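PDB 4PFI: TRAP dicarboxylate transporter-DctP subunit from Marinobacter aquaeolei, which probably captures an organic acid in the periplasm and hands it to the membrane components of a TRAP transporter, here in its open, ligand-free state. Local coordinates for residues P109-F114 with P142-A147; L120-E125 with L304-R309; I137-P142 with Q332-R337; L237-A242 with E288-I293. All coordinates share one frame; numbering follows the deposited sequence.

Interaction 1: residues P109-F114 with P142-A147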
loop_
_atom_site.group_PDB
_atom_site.type_symbol
_atom_site.label_atom_id
_atom_site.label_comp_id
_atom_site.label_asym_id
_atom_site.label_seq_id
_atom_site.Cartn_x
_atom_site.Cartn_y
_atom_site.Cartn_z
ATOM N N PRO A 109 -4.047 -13.316 -3.760
ATOM C CA PRO A 109 -5.312 -12.566 -3.709
ATOM C C PRO A 109 -5.700 -12.122 -2.301
ATOM O O PRO A 109 -6.515 -11.213 -2.146
ATOM C CB PRO A 109 -6.346 -13.566 -4.238
ATOM C CG PRO A 109 -5.548 -14.712 -4.833
ATOM C CD PRO A 109 -4.252 -14.731 -4.105
ATOM N N GLU A 110 -5.103 -12.744 -1.295
ATOM C CA GLU A 110 -5.414 -12.450 0.094
ATOM C C GLU A 110 -5.003 -11.018 0.440
ATOM O O GLU A 110 -5.541 -10.417 1.371
ATOM C CB GLU A 110 -4.697 -13.450 1.013
ATOM C CG GLU A 110 -5.190 -14.891 0.828
ATOM C CD GLU A 110 -4.748 -15.531 -0.493
ATOM O OE1 GLU A 110 -3.648 -15.199 -0.989
ATOM O OE2 GLU A 110 -5.498 -16.373 -1.041
ATOM N N THR A 111 -4.040 -10.476 -0.301
ATOM C CA THR A 111 -3.597 -9.105 -0.057
ATOM C C THR A 111 -4.716 -8.105 -0.399
ATOM O O THR A 111 -4.662 -6.955 0.023
ATOM C CB THR A 111 -2.291 -8.765 -0.818
ATOM O OG1 THR A 111 -2.452 -9.012 -2.221
ATOM C CG2 THR A 111 -1.135 -9.605 -0.300
ATOM N N GLY A 112 -5.741 -8.555 -1.133
ATOM C CA GLY A 112 -6.911 -7.729 -1.378
ATOM C C GLY A 112 -7.536 -7.209 -0.088
ATOM O O GLY A 112 -8.196 -6.183 -0.077
ATOM N N LEU A 113 -7.346 -7.938 1.003
ATOM C CA LEU A 113 -7.795 -7.483 2.306
ATOM C C LEU A 113 -7.434 -6.009 2.541
ATOM O O LEU A 113 -8.217 -5.270 3.113
ATOM C CB LEU A 113 -7.150 -8.343 3.397
ATOM C CG LEU A 113 -7.493 -8.010 4.851
ATOM C CD1 LEU A 113 -8.822 -8.652 5.253
ATOM C CD2 LEU A 113 -6.340 -8.465 5.800
ATOM N N PHE A 114 -6.251 -5.600 2.091
ATOM C CA PHE A 114 -5.726 -4.260 2.353
ATOM C C PHE A 114 -6.322 -3.164 1.490
ATOM O O PHE A 114 -6.061 -1.986 1.734
ATOM C CB PHE A 114 -4.193 -4.249 2.200
ATOM C CG PHE A 114 -3.503 -5.125 3.178
ATOM C CD1 PHE A 114 -3.633 -4.881 4.537
ATOM C CD2 PHE A 114 -2.777 -6.230 2.750
ATOM C CE1 PHE A 114 -3.013 -5.719 5.468
ATOM C CE2 PHE A 114 -2.151 -7.064 3.671
ATOM C CZ PHE A 114 -2.273 -6.805 5.043
ATOM N N PRO A 142 1.620 -18.596 4.217
ATOM C CA PRO A 142 1.367 -19.693 3.274
ATOM C C PRO A 142 0.964 -19.186 1.886
ATOM O O PRO A 142 1.428 -19.737 0.889
ATOM C CB PRO A 142 0.210 -20.457 3.929
ATOM C CG PRO A 142 0.272 -20.093 5.370
ATOM C CD PRO A 142 0.734 -18.674 5.390
ATOM N N ALA A 143 0.129 -18.145 1.822
ATOM C CA ALA A 143 -0.313 -17.609 0.536
ATOM C C ALA A 143 0.887 -17.087 -0.251
ATOM O O ALA A 143 0.959 -17.234 -1.474
ATOM C CB ALA A 143 -1.345 -16.517 0.737
ATOM N N TYR A 144 1.838 -16.496 0.464
ATOM C CA TYR A 144 3.051 -15.973 -0.150
ATOM C C TYR A 144 3.990 -17.085 -0.606
ATOM O O TYR A 144 4.597 -16.993 -1.680
ATOM C CB TYR A 144 3.794 -15.068 0.832
ATOM C CG TYR A 144 3.303 -13.637 0.834
ATOM C CD1 TYR A 144 2.210 -13.270 1.596
ATOM C CD2 TYR A 144 3.937 -12.659 0.082
ATOM C CE1 TYR A 144 1.762 -11.995 1.611
ATOM C CE2 TYR A 144 3.493 -11.363 0.095
ATOM C CZ TYR A 144 2.401 -11.043 0.866
ATOM O OH TYR A 144 1.914 -9.774 0.930
ATOM N N HIS A 145 4.123 -18.114 0.237
ATOM C CA HIS A 145 4.955 -19.277 -0.064
ATOM C C HIS A 145 4.428 -19.902 -1.331
ATOM O O HIS A 145 5.189 -20.245 -2.224
ATOM C CB HIS A 145 4.926 -20.299 1.073
ATOM C CG HIS A 145 5.804 -19.947 2.238
ATOM N ND1 HIS A 145 7.140 -19.629 2.098
ATOM C CD2 HIS A 145 5.545 -19.896 3.568
ATOM C CE1 HIS A 145 7.660 -19.383 3.288
ATOM N NE2 HIS A 145 6.714 -19.535 4.197
ATOM N N ASN A 146 3.108 -20.006 -1.414
ATOM C CA ASN A 146 2.436 -20.526 -2.601
ATOM C C ASN A 146 2.842 -19.786 -3.882
ATOM O O ASN A 146 2.702 -20.320 -4.977
ATOM C CB ASN A 146 0.919 -20.454 -2.403
ATOM C CG ASN A 146 0.150 -21.201 -3.470
ATOM O OD1 ASN A 146 -0.316 -20.601 -4.443
ATOM N ND2 ASN A 146 -0.007 -22.514 -3.290
ATOM N N ALA A 147 3.339 -18.558 -3.743
ATOM C CA ALA A 147 3.839 -17.775 -4.882
ATOM C C ALA A 147 5.370 -17.769 -4.912
ATOM O O ALA A 147 5.982 -17.044 -5.701
ATOM C CB ALA A 147 3.297 -16.330 -4.832
#

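Interaction 2: residues L120-E125 with L304-R309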
loop_
_atom_site.group_PDB
_atom_site.type_symbol
_atom_site.label_atom_id
_atom_site.label_comp_id
_atom_site.label_asym_id
_atom_site.label_seq_id
_atom_site.Cartn_x
_atom_site.Cartn_y
_atom_site.Cartn_z
ATOM N N LEU A 120 -9.752 -2.520 8.342
ATOM C CA LEU A 120 -8.709 -2.372 9.339
ATOM C C LEU A 120 -9.077 -1.231 10.283
ATOM O O LEU A 120 -9.767 -0.300 9.887
ATOM C CB LEU A 120 -7.388 -2.060 8.665
ATOM C CG LEU A 120 -6.591 -3.224 8.097
ATOM C CD1 LEU A 120 -7.459 -4.202 7.301
ATOM C CD2 LEU A 120 -5.471 -2.647 7.230
ATOM N N PRO A 121 -8.627 -1.305 11.545
ATOM C CA PRO A 121 -8.946 -0.254 12.521
ATOM C C PRO A 121 -8.412 1.133 12.088
ATOM O O PRO A 121 -7.292 1.225 11.584
ATOM C CB PRO A 121 -8.260 -0.744 13.800
ATOM C CG PRO A 121 -7.268 -1.755 13.364
ATOM C CD PRO A 121 -7.808 -2.379 12.129
ATOM N N GLU A 122 -9.234 2.171 12.262
ATOM C CA GLU A 122 -8.900 3.560 11.944
ATOM C C GLU A 122 -7.725 4.049 12.757
ATOM O O GLU A 122 -6.774 4.623 12.222
ATOM C CB GLU A 122 -10.058 4.486 12.321
ATOM C CG GLU A 122 -11.379 4.150 11.717
ATOM C CD GLU A 122 -12.480 5.048 12.246
ATOM O OE1 GLU A 122 -12.191 5.897 13.126
ATOM O OE2 GLU A 122 -13.633 4.905 11.779
ATOM N N GLU A 123 -7.836 3.872 14.071
ATOM C CA GLU A 123 -6.838 4.373 15.001
ATOM C C GLU A 123 -5.532 3.650 14.743
ATOM O O GLU A 123 -5.514 2.453 14.449
ATOM C CB GLU A 123 -7.271 4.191 16.465
ATOM C CG GLU A 123 -8.706 4.639 16.784
ATOM C CD GLU A 123 -8.960 6.139 16.573
ATOM O OE1 GLU A 123 -8.036 6.950 16.827
ATOM O OE2 GLU A 123 -10.090 6.517 16.156
ATOM N N GLN A 124 -4.444 4.399 14.865
ATOM C CA GLN A 124 -3.121 3.941 14.470
ATOM C C GLN A 124 -2.596 2.818 15.349
ATOM O O GLN A 124 -1.937 1.909 14.860
ATOM C CB GLN A 124 -2.121 5.101 14.501
ATOM C CG GLN A 124 -0.744 4.712 13.952
ATOM C CD GLN A 124 0.369 5.693 14.323
ATOM O OE1 GLN A 124 0.411 6.816 13.817
ATOM N NE2 GLN A 124 1.280 5.262 15.203
ATOM N N GLU A 125 -2.860 2.871 16.647
ATOM C CA GLU A 125 -2.264 1.879 17.532
ATOM C C GLU A 125 -2.850 0.471 17.372
ATOM O O GLU A 125 -2.105 -0.503 17.205
ATOM C CB GLU A 125 -2.309 2.355 18.977
ATOM C CG GLU A 125 -1.242 3.404 19.267
ATOM C CD GLU A 125 0.177 2.924 18.934
ATOM O OE1 GLU A 125 0.414 1.694 18.922
ATOM O OE2 GLU A 125 1.057 3.778 18.674
ATOM N N LEU A 304 -14.119 13.978 5.421
ATOM C CA LEU A 304 -15.478 13.496 5.650
ATOM C C LEU A 304 -15.809 13.445 7.147
ATOM O O LEU A 304 -14.945 13.119 7.971
ATOM C CB LEU A 304 -15.667 12.118 5.025
ATOM C CG LEU A 304 -15.529 12.051 3.500
ATOM C CD1 LEU A 304 -15.964 10.665 3.015
ATOM C CD2 LEU A 304 -16.293 13.166 2.761
ATOM N N THR A 305 -17.045 13.794 7.489
ATOM C CA THR A 305 -17.563 13.637 8.851
ATOM C C THR A 305 -17.807 12.166 9.136
ATOM O O THR A 305 -17.858 11.359 8.213
ATOM C CB THR A 305 -18.917 14.317 9.024
ATOM O OG1 THR A 305 -19.866 13.691 8.143
ATOM C CG2 THR A 305 -18.824 15.818 8.737
ATOM N N GLU A 306 -17.972 11.822 10.406
ATOM C CA GLU A 306 -18.271 10.438 10.788
ATOM C C GLU A 306 -19.558 9.932 10.130
ATOM O O GLU A 306 -19.613 8.791 9.691
ATOM C CB GLU A 306 -18.324 10.297 12.308
ATOM C CG GLU A 306 -16.944 10.369 12.952
ATOM C CD GLU A 306 -15.943 9.365 12.356
ATOM O OE1 GLU A 306 -16.213 8.136 12.400
ATOM O OE2 GLU A 306 -14.885 9.806 11.835
ATOM N N ASP A 307 -20.573 10.785 10.026
ATOM C CA ASP A 307 -21.807 10.403 9.345
ATOM C C ASP A 307 -21.560 10.053 7.877
ATOM O O ASP A 307 -22.081 9.067 7.366
ATOM C CB ASP A 307 -22.838 11.528 9.426
ATOM C CG ASP A 307 -23.503 11.612 10.785
ATOM O OD1 ASP A 307 -23.092 10.855 11.696
ATOM O OD2 ASP A 307 -24.424 12.449 10.947
ATOM N N GLU A 308 -20.771 10.869 7.196
ATOM C CA GLU A 308 -20.495 10.641 5.784
ATOM C C GLU A 308 -19.682 9.355 5.623
ATOM O O GLU A 308 -19.924 8.572 4.714
ATOM C CB GLU A 308 -19.789 11.860 5.162
ATOM C CG GLU A 308 -20.700 13.065 4.965
ATOM C CD GLU A 308 -19.942 14.381 4.671
ATOM O OE1 GLU A 308 -18.755 14.535 5.048
ATOM O OE2 GLU A 308 -20.543 15.281 4.045
ATOM N N ARG A 309 -18.737 9.122 6.524
ATOM C CA ARG A 309 -17.936 7.914 6.465
ATOM C C ARG A 309 -18.816 6.694 6.673
ATOM O O ARG A 309 -18.674 5.683 5.982
ATOM C CB ARG A 309 -16.822 7.954 7.505
ATOM C CG ARG A 309 -15.826 9.055 7.196
ATOM C CD ARG A 309 -14.655 9.118 8.166
ATOM N NE ARG A 309 -13.759 7.975 8.004
ATOM C CZ ARG A 309 -13.546 7.052 8.929
ATOM N NH1 ARG A 309 -14.152 7.123 10.111
ATOM N NH2 ARG A 309 -12.713 6.056 8.676
#

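Interaction 3: residues I137-P142 with Q332-R337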
loop_
_atom_site.group_PDB
_atom_site.type_symbol
_atom_site.label_atom_id
_atom_site.label_comp_id
_atom_site.label_asym_id
_atom_site.label_seq_id
_atom_site.Cartn_x
_atom_site.Cartn_y
_atom_site.Cartn_z
ATOM N N ILE A 137 0.495 -12.034 10.597
ATOM C CA ILE A 137 1.527 -12.271 9.601
ATOM C C ILE A 137 1.474 -13.731 9.155
ATOM O O ILE A 137 1.443 -14.026 7.962
ATOM C CB ILE A 137 2.933 -11.943 10.155
ATOM C CG1 ILE A 137 3.041 -10.440 10.454
ATOM C CG2 ILE A 137 4.028 -12.397 9.168
ATOM C CD1 ILE A 137 4.453 -9.971 10.846
ATOM N N SER A 138 1.442 -14.643 10.122
ATOM C CA SER A 138 1.502 -16.066 9.826
ATOM C C SER A 138 0.320 -16.512 8.962
ATOM O O SER A 138 0.466 -17.394 8.120
ATOM C CB SER A 138 1.578 -16.897 11.118
ATOM O OG SER A 138 0.521 -16.582 12.005
ATOM N N ALA A 139 -0.843 -15.902 9.154
ATOM C CA ALA A 139 -2.007 -16.234 8.330
ATOM C C ALA A 139 -1.739 -15.967 6.830
ATOM O O ALA A 139 -2.364 -16.572 5.954
ATOM C CB ALA A 139 -3.258 -15.470 8.816
ATOM N N PHE A 140 -0.781 -15.092 6.544
ATOM C CA PHE A 140 -0.484 -14.712 5.178
ATOM C C PHE A 140 0.666 -15.488 4.603
ATOM O O PHE A 140 0.743 -15.664 3.390
ATOM C CB PHE A 140 -0.127 -13.230 5.120
ATOM C CG PHE A 140 -1.292 -12.339 4.894
ATOM C CD1 PHE A 140 -1.789 -12.152 3.617
ATOM C CD2 PHE A 140 -1.869 -11.662 5.945
ATOM C CE1 PHE A 140 -2.855 -11.299 3.392
ATOM C CE2 PHE A 140 -2.928 -10.806 5.731
ATOM C CZ PHE A 140 -3.427 -10.618 4.447
ATOM N N GLU A 141 1.575 -15.919 5.473
ATOM C CA GLU A 141 2.803 -16.606 5.051
ATOM C C GLU A 141 2.598 -17.705 4.004
ATOM O O GLU A 141 3.331 -17.765 3.028
ATOM C CB GLU A 141 3.543 -17.193 6.260
ATOM C CG GLU A 141 4.451 -16.211 6.980
ATOM C CD GLU A 141 5.200 -16.840 8.158
ATOM O OE1 GLU A 141 5.698 -17.991 8.030
ATOM O OE2 GLU A 141 5.282 -16.182 9.220
ATOM N N PRO A 142 1.620 -18.596 4.217
ATOM C CA PRO A 142 1.367 -19.693 3.274
ATOM C C PRO A 142 0.964 -19.186 1.886
ATOM O O PRO A 142 1.428 -19.737 0.889
ATOM C CB PRO A 142 0.210 -20.457 3.929
ATOM C CG PRO A 142 0.272 -20.093 5.370
ATOM C CD PRO A 142 0.734 -18.674 5.390
ATOM N N GLN A 332 -12.152 -15.132 4.849
ATOM C CA GLN A 332 -13.087 -14.969 5.956
ATOM C C GLN A 332 -12.390 -14.759 7.283
ATOM O O GLN A 332 -12.805 -13.913 8.079
ATOM C CB GLN A 332 -13.941 -16.207 6.110
ATOM C CG GLN A 332 -15.369 -16.052 5.714
ATOM C CD GLN A 332 -16.152 -17.278 6.113
ATOM O OE1 GLN A 332 -15.717 -18.029 6.978
ATOM N NE2 GLN A 332 -17.290 -17.502 5.474
ATOM N N ALA A 333 -11.349 -15.553 7.534
ATOM C CA ALA A 333 -10.644 -15.525 8.815
ATOM C C ALA A 333 -9.827 -14.253 8.939
ATOM O O ALA A 333 -9.753 -13.663 10.012
ATOM C CB ALA A 333 -9.747 -16.744 8.961
ATOM N N LEU A 334 -9.223 -13.821 7.834
ATOM C CA LEU A 334 -8.463 -12.569 7.820
ATOM C C LEU A 334 -9.374 -11.400 8.205
ATOM O O LEU A 334 -9.043 -10.597 9.090
ATOM C CB LEU A 334 -7.839 -12.345 6.443
ATOM C CG LEU A 334 -6.780 -13.399 6.105
ATOM C CD1 LEU A 334 -6.427 -13.411 4.613
ATOM C CD2 LEU A 334 -5.530 -13.191 6.958
ATOM N N ILE A 335 -10.527 -11.329 7.544
ATOM C CA ILE A 335 -11.548 -10.332 7.859
ATOM C C ILE A 335 -11.953 -10.408 9.334
ATOM O O ILE A 335 -12.187 -9.382 9.981
ATOM C CB ILE A 335 -12.797 -10.514 6.969
ATOM C CG1 ILE A 335 -12.478 -10.117 5.526
ATOM C CG2 ILE A 335 -13.978 -9.714 7.510
ATOM C CD1 ILE A 335 -13.689 -9.928 4.651
ATOM N N GLN A 336 -12.010 -11.629 9.868
ATOM C CA GLN A 336 -12.381 -11.843 11.261
ATOM C C GLN A 336 -11.300 -11.337 12.201
ATOM O O GLN A 336 -11.600 -10.671 13.191
ATOM C CB GLN A 336 -12.683 -13.331 11.523
ATOM C CG GLN A 336 -14.115 -13.727 11.149
ATOM C CD GLN A 336 -14.278 -15.186 10.734
ATOM O OE1 GLN A 336 -13.523 -16.065 11.157
ATOM N NE2 GLN A 336 -15.280 -15.447 9.897
ATOM N N ARG A 337 -10.044 -11.636 11.894
ATOM C CA ARG A 337 -8.955 -11.192 12.753
ATOM C C ARG A 337 -8.867 -9.660 12.780
ATOM O O ARG A 337 -8.630 -9.069 13.839
ATOM C CB ARG A 337 -7.620 -11.820 12.327
#

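Interaction 4: residues L237-A242 with E288-I293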
loop_
_atom_site.group_PDB
_atom_site.type_symbol
_atom_site.label_atom_id
_atom_site.label_comp_id
_atom_site.label_asym_id
_atom_site.label_seq_id
_atom_site.Cartn_x
_atom_site.Cartn_y
_atom_site.Cartn_z
ATOM N N LEU A 237 -9.436 17.419 -2.986
ATOM C CA LEU A 237 -8.836 16.284 -2.295
ATOM C C LEU A 237 -9.782 15.815 -1.178
ATOM O O LEU A 237 -9.990 16.556 -0.213
ATOM C CB LEU A 237 -7.516 16.745 -1.689
ATOM C CG LEU A 237 -6.500 15.647 -1.436
ATOM C CD1 LEU A 237 -5.472 15.784 -2.511
ATOM C CD2 LEU A 237 -5.868 15.785 -0.079
ATOM N N THR A 238 -10.404 14.642 -1.313
ATOM C CA THR A 238 -11.324 14.168 -0.264
ATOM C C THR A 238 -10.649 13.085 0.603
ATOM O O THR A 238 -10.176 12.083 0.098
ATOM C CB THR A 238 -12.674 13.579 -0.838
ATOM O OG1 THR A 238 -13.397 14.579 -1.565
ATOM C CG2 THR A 238 -13.565 13.076 0.260
HETATM N N MSE A 239 -10.638 13.288 1.911
HETATM C CA MSE A 239 -9.995 12.360 2.816
HETATM C C MSE A 239 -11.097 11.591 3.547
HETATM O O MSE A 239 -11.743 12.104 4.462
HETATM C CB MSE A 239 -9.057 13.137 3.741
HETATM C CG MSE A 239 -8.246 14.241 2.921
HETATM SE SE MSE A 239 -6.768 14.952 3.939
HETATM C CE MSE A 239 -5.266 14.176 2.961
ATOM N N ALA A 240 -11.354 10.378 3.077
ATOM C CA ALA A 240 -12.399 9.542 3.665
ATOM C C ALA A 240 -11.849 8.616 4.726
ATOM O O ALA A 240 -12.621 8.049 5.468
ATOM C CB ALA A 240 -13.078 8.714 2.609
ATOM N N ARG A 241 -10.518 8.489 4.796
ATOM C CA ARG A 241 -9.855 7.511 5.662
ATOM C C ARG A 241 -10.595 6.147 5.538
ATOM O O ARG A 241 -11.162 5.638 6.499
ATOM C CB ARG A 241 -9.816 8.050 7.094
ATOM C CG ARG A 241 -8.803 9.184 7.309
ATOM C CD ARG A 241 -8.764 9.665 8.795
ATOM N NE ARG A 241 -10.088 10.152 9.211
ATOM C CZ ARG A 241 -10.807 9.684 10.231
ATOM N NH1 ARG A 241 -10.356 8.713 11.037
ATOM N NH2 ARG A 241 -11.999 10.215 10.457
ATOM N N ALA A 242 -10.631 5.603 4.319
ATOM C CA ALA A 242 -11.357 4.365 4.048
ATOM C C ALA A 242 -10.394 3.193 4.071
ATOM O O ALA A 242 -10.714 2.135 4.590
ATOM C CB ALA A 242 -12.096 4.448 2.709
ATOM N N GLU A 288 3.990 16.711 4.928
ATOM C CA GLU A 288 4.880 17.609 4.199
ATOM C C GLU A 288 4.364 17.765 2.763
ATOM O O GLU A 288 4.296 18.861 2.203
ATOM C CB GLU A 288 6.250 16.945 4.156
ATOM C CG GLU A 288 7.459 17.836 4.145
ATOM C CD GLU A 288 8.771 17.012 4.148
ATOM O OE1 GLU A 288 9.575 17.178 3.197
ATOM O OE2 GLU A 288 8.996 16.188 5.083
ATOM N N ARG A 289 4.004 16.644 2.162
ATOM C CA ARG A 289 3.596 16.664 0.779
ATOM C C ARG A 289 2.252 17.360 0.651
ATOM O O ARG A 289 2.007 18.077 -0.322
ATOM C CB ARG A 289 3.534 15.266 0.249
ATOM C CG ARG A 289 4.915 14.665 0.130
ATOM C CD ARG A 289 5.709 15.382 -0.911
ATOM N NE ARG A 289 6.477 14.416 -1.677
ATOM C CZ ARG A 289 7.759 14.177 -1.505
ATOM N NH1 ARG A 289 8.448 14.850 -0.601
ATOM N NH2 ARG A 289 8.365 13.271 -2.251
ATOM N N LEU A 290 1.393 17.207 1.658
ATOM C CA LEU A 290 0.133 17.934 1.644
ATOM C C LEU A 290 0.367 19.460 1.656
ATOM O O LEU A 290 -0.290 20.185 0.915
ATOM C CB LEU A 290 -0.776 17.495 2.786
ATOM C CG LEU A 290 -2.147 18.189 2.833
ATOM C CD1 LEU A 290 -2.910 18.166 1.497
ATOM C CD2 LEU A 290 -2.967 17.490 3.918
ATOM N N GLU A 291 1.312 19.953 2.457
ATOM C CA GLU A 291 1.619 21.396 2.443
ATOM C C GLU A 291 2.140 21.820 1.057
ATOM O O GLU A 291 1.773 22.872 0.539
ATOM C CB GLU A 291 2.644 21.757 3.527
ATOM N N THR A 292 2.993 21.000 0.453
ATOM C CA THR A 292 3.489 21.282 -0.893
ATOM C C THR A 292 2.336 21.383 -1.903
ATOM O O THR A 292 2.284 22.308 -2.701
ATOM C CB THR A 292 4.497 20.210 -1.328
ATOM O OG1 THR A 292 5.611 20.243 -0.424
ATOM C CG2 THR A 292 4.962 20.433 -2.762
ATOM N N ILE A 293 1.415 20.430 -1.857
ATOM C CA ILE A 293 0.221 20.471 -2.692
ATOM C C ILE A 293 -0.560 21.793 -2.535
ATOM O O ILE A 293 -0.972 22.376 -3.516
ATOM C CB ILE A 293 -0.711 19.271 -2.377
ATOM C CG1 ILE A 293 -0.236 18.026 -3.104
ATOM C CG2 ILE A 293 -2.123 19.537 -2.816
ATOM C CD1 ILE A 293 -0.818 16.703 -2.561
#

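Interaction 1: residues P109-F114 with P142-A147
The Tyr144 ring meets Thr111 at its phenol end, where the methyl CG2 comes in obliquely. CG2 is 3.3 Å from Tyr144 OH and 4.0 Å from Tyr144 CZ, and the two side chains cross at about a right angle. With CG of Tyr144 anti to the carbonyl carbon (chi1 -85°), the ring is carried from the last part of helix 134-145 until its hydroxyl reaches the 3-10 turn of 109-114. Thr111 turns its methyl to the ring, while OG1 is hydrogen-bonded to Val108 O. Leu104 of helix 101-104 touches both Thr111 and Tyr144. The other flat group is the carboxylate of Glu110. Its chain bends at chi2 (72°), bringing OE1 to 3.2 Å from Ala143 CB, while CD lies 3.8 Å from the same methyl. The 3-10 turn is held by its own bonds, such as Gly112 N to Pro109 O at 2.9 Å. No hydrogen bond or salt bridge passes between the segments, and each touching pair sets an oxygen against a methyl. The join between this loop and helix 134-145 therefore depends on shape and van der Waals contact, without a directional polar bond.

Interaction 2: residues L120-E125 with L304-R309
Glu122 and Arg309 reach toward each other from opposite directions and form the salt bridge that carries this contact. Arg309 NH1 donates to Glu122 OE2 over 2.8 Å with a nearly straight N-H...O angle of 168°. The oxygen lies at the guanidinium edge, in its plane, whereas the nitrogen stands well above the carboxylate plane; the two flat groups are turned 75° apart. Glu122 is extended beyond CG (chi2 175°), which pushes its carboxylate out to the arginine. A second bond, Arg309 NH2 to Glu122 OE2, is weak at 3.4 Å. Around this short bond the contact is looser. Glu306, an exposed residue one helical turn before Arg309, holds NH1 from its own segment, with OE2 at 3.3 Å. Its OE1 stays 4.2 Å from Glu122 OE2, a repulsion that the shared arginine probably offsets. Thr305 and Glu308 form a capping box that starts helix 306-316, Glu308 N donating to Thr305 OG1 at 3.1 Å. The rest of the guanidinium is anchored just after strand 236-239, NE bonding to Ala240 O and NH2 to Arg241 O. The salt bridge thus joins the first turn of helix 306-316 to the loop leading into helix 124-132, beside Ala240 and Arg241.

Interaction 3: residues I137-P142 with Q332-R337
Helices 134-145 and 318-339 come closest, within these segments, at Ala139 and Leu334, whose CA atoms are 7.4 Å apart. The first helix is irregular here: Ile137 O accepts from both Phe140 N (2.8 Å) and Glu141 N (3.1 Å), and Pro142, lacking an N-H, makes no bond to the preceding turn and marks a kink. The second is regular, with Arg337 N bonded to Ala333 O. Leu334 is the side chain that bridges the gap, and its two methyls divide the work. CD2 touches Ala139 CB at 3.7 Å and also Phe140 CE2 at 3.7 Å, while CD1 lies over one face of the Phe140 ring, 4.1 Å from CZ. Ring and leucine cross at a slant. Phe140 also makes edge-to-face contacts with Phe136 of its own helix and Phe154 of strand 149-164, and Leu113 packs on both Phe140 and Leu334. All contacts across the pair are apolar, and the ring and the leucine are buried. This is helix-helix packing of the kind that builds a hydrophobic core, in which the C-terminal helix of this DctP-family protein is laid against helix 134-145, itself backed by the sheet.

Interaction 4: residues L237-A242 with E288-I293
Leu237 and Leu290 meet in a small apolar contact between a strand and a helix, where helix 263-296 packs against strand 236-239. Leu290 is the helix residue that carries it: with CG anti to the backbone N (chi1 -179°), it reaches toward the strand and spreads one methyl to each of two side chains there. CD1 lies 4.1 Å from Leu237 CD2, the two leucines meeting at an oblique angle. CD2 meets the terminal methyl CE of Met239, a selenomethionine in this crystal, tip to tip at 4.1 Å. Leu237 and Met239 are two apart on the strand, so their CB atoms leave on the same side of it, toward the helix, while Thr238 between them faces away and bonds through OG1 to Leu168 N. In the mixed sheet, strand 236-239 is paired parallel with 300-303 and antiparallel with 149-164; helix 263-296 lies between strands 236-239 and 300-303 in the chain and covers one side of the sheet they share, part of the alpha/beta fold of the DctP family. The selenomethionine chain turns at chi3 (110°) before its methyl arrives. Ile293 also points toward the strand, without close contact. The Leu237 side chain is about 10 Å from the bound sodium ion, which Gln234, Asn235 and Gly298 coordinate.

Overall arrangement
From the N terminus, the loop 109-114 first closes onto helix 134-145 in interaction 1, spanning 27 intervening residues. Interaction 2 starts between those segments and runs on to 304-309, so it crosses interaction 1. Interaction 3 crosses both, starting from helix 134-145 and ending on the C-terminal helix 318-339. Interaction 4 closes a shorter loop lying wholly within the spans of interactions 2 and 3. Interactions 1 and 3 are neighbours, centres about 9 Å apart, sharing Pro142 and meeting around Phe140. Interactions 2 and 4 touch where Arg309 bonds the carbonyls of Ala240 and Arg241, just after strand 236-239. Phe114 on Leu120 links interactions 1 and 2, completing a chain of contacts from the C-terminal helix to the sheet.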